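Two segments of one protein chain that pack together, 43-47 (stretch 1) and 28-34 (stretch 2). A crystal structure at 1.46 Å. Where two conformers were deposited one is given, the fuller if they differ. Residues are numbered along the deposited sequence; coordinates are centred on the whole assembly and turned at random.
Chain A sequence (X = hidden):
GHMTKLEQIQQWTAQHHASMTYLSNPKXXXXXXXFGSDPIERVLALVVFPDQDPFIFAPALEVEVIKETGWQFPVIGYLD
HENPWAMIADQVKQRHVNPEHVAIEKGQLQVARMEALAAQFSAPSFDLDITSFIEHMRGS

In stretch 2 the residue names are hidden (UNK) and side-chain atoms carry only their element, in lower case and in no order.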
# COMPACT_ATOMS: atom_id res chain seq x y z
N VAL A 43 7.06 -8.00 -3.65
CA VAL A 43 6.02 -7.00 -3.46
C VAL A 43 6.04 -6.54 -2.00
O VAL A 43 5.86 -7.34 -1.05
CB VAL A 43 4.63 -7.53 -3.85
CG1 VAL A 43 3.53 -6.46 -3.57
CG2 VAL A 43 4.61 -7.99 -5.25
N LEU A 44 6.31 -5.26 -1.78
CA LEU A 44 6.25 -4.59 -0.48
C LEU A 44 5.32 -3.39 -0.63
O LEU A 44 5.52 -2.59 -1.57
CB LEU A 44 7.61 -4.11 -0.07
CG LEU A 44 7.70 -3.19 1.15
CD1 LEU A 44 7.37 -3.94 2.46
CD2 LEU A 44 9.07 -2.52 1.25
N ALA A 45 4.30 -3.32 0.20
CA ALA A 45 3.32 -2.22 0.06
C ALA A 45 2.82 -1.80 1.40
O ALA A 45 2.81 -2.58 2.36
CB ALA A 45 2.12 -2.74 -0.80
N LEU A 46 2.36 -0.57 1.45
CA LEU A 46 1.70 -0.01 2.63
C LEU A 46 0.36 0.54 2.17
O LEU A 46 0.33 1.40 1.28
CB LEU A 46 2.57 1.03 3.31
CG LEU A 46 2.20 1.43 4.74
CD1 LEU A 46 3.40 2.14 5.39
CD2 LEU A 46 0.98 2.30 4.67
N VAL A 47 -0.74 0.00 2.67
CA VAL A 47 -2.09 0.33 2.23
C VAL A 47 -2.77 1.14 3.28
O VAL A 47 -2.81 0.77 4.44
CB VAL A 47 -2.90 -0.91 1.93
CG1 VAL A 47 -4.34 -0.56 1.53
CG2 VAL A 47 -2.12 -1.73 0.86
N UNK A 28 9.17 6.03 0.36
CA UNK A 28 8.01 6.44 1.11
C UNK A 28 7.78 5.52 2.30
O UNK A 28 7.49 5.98 3.41
o UNK A 28 7.06 7.22 -0.91
c UNK A 28 5.53 6.89 0.94
c UNK A 28 6.77 6.39 0.20
N UNK A 29 7.90 4.21 2.12
CA UNK A 29 7.72 3.27 3.21
C UNK A 29 8.76 3.50 4.31
O UNK A 29 8.39 3.50 5.48
c UNK A 29 6.25 0.37 1.06
c UNK A 29 7.70 0.76 3.80
c UNK A 29 7.65 1.81 2.66
c UNK A 29 6.37 1.69 1.83
N UNK A 30 9.97 3.79 3.90
CA UNK A 30 11.04 4.10 4.90
C UNK A 30 10.68 5.37 5.64
O UNK A 30 10.87 5.46 6.87
c UNK A 30 13.53 4.40 5.28
c UNK A 30 14.91 4.36 4.70
c UNK A 30 12.40 4.23 4.24
o UNK A 30 15.86 4.41 5.52
o UNK A 30 15.08 4.33 3.46
N UNK A 31 10.23 6.37 4.92
CA UNK A 31 9.85 7.65 5.57
C UNK A 31 8.74 7.44 6.60
O UNK A 31 8.73 8.09 7.69
c UNK A 31 9.45 8.65 4.47
c UNK A 31 10.00 10.91 5.53
c UNK A 31 8.26 12.52 6.01
c UNK A 31 7.71 10.43 5.01
c UNK A 31 7.32 11.66 5.50
o UNK A 31 7.78 13.75 6.48
c UNK A 31 9.04 10.04 5.00
c UNK A 31 9.61 12.16 6.05
N UNK A 32 7.81 6.55 6.34
CA UNK A 32 6.65 6.35 7.21
C UNK A 32 6.91 5.35 8.34
O UNK A 32 6.27 5.41 9.42
c UNK A 32 5.45 5.89 6.40
c UNK A 32 4.31 8.10 6.18
c UNK A 32 4.91 6.90 5.44
c UNK A 32 3.86 6.19 4.57
N UNK A 33 7.86 4.46 8.14
CA UNK A 33 8.11 3.37 9.11
C UNK A 33 9.54 3.23 9.63
O UNK A 33 9.79 2.54 10.62
o UNK A 33 8.71 1.69 7.54
c UNK A 33 7.72 2.02 8.50
c UNK A 33 6.34 2.09 7.92
N UNK A 34 10.54 3.81 8.96
CA UNK A 34 11.93 3.47 9.27
C UNK A 34 12.48 2.19 8.68
O UNK A 34 13.69 1.95 8.78

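Position 28 carries three side-chain atoms, two carbons and an oxygen, with the first carbon bearing both the oxygen and the other carbon. None of them comes within reach of stretch 1, and the oxygen is hydrogen-bonded elsewhere in the structure. A beta-branched side chain with one hydroxyl and one methyl is threonine, Thr-28.

At position 29 there are four carbons, forked at the first, with one arm two carbons long. The end of that long arm lies 3.8 Å from CG of Leu-44, 4.0 Å from CA of Ala-45 and 4.0 Å from the backbone N of Leu-46. A fork at CB with unequal carbon arms identifies isoleucine, Ile-29. With chi1 in m and chi2 in t, the long arm extends to the strand, placing CD1 against three consecutive residues, while CG1 sits 4.1 Å from CB of Leu-46.

Position 30 has three carbons in a row, the third carrying two oxygens. This carboxylate on a two-methylene stem is glutamate; Glu-30 is extended, with chi1 and chi2 both t, and does not reach stretch 1.

Position 31 has one carbon followed by a six-carbon ring bearing an oxygen, the phenol of Tyr-31. It is exposed and far from the strand.

At position 32, four carbons fork at the second rather than the first, and one terminal carbon lies 4.2 Å from CD1 of Leu-46. The gamma fork makes this leucine; Leu-32 makes that contact through its own CD1.

Position 33 again has two carbons and an oxygen on a beta fork. Its terminal carbon is 3.9 Å from CD1 of Leu-46, and its oxygen is 2.8 Å from the backbone O of Ile-29. This is threonine: Thr-33 directs CG2 to Leu-46, while OG1 donates a hydrogen bond to that carbonyl one turn back.

Position 34 has no side-chain atoms and is therefore glycine. Gly-34 leaves the helical conformation with phi of 80° and psi of 0°, where a CB would be jammed against the carbonyl O of Thr-33.

The contact is apolar, with no hydrogen bond between the stretches. The helix and strand axes approach to 9.4 Å at 60°, and Ile-29 and Leu-46 bury the most surface. CA-to-CB of Leu-44 and Leu-46 points toward the helix, whereas that of Ala-45 points away, as expected for alternating residues along an extended backbone. Ile-29 thus packs against both leucines, and Leu-32 and Thr-33 extend the contact around CD1 of Leu-46.

Stretch 2, residues 28-34: TIEYLTG
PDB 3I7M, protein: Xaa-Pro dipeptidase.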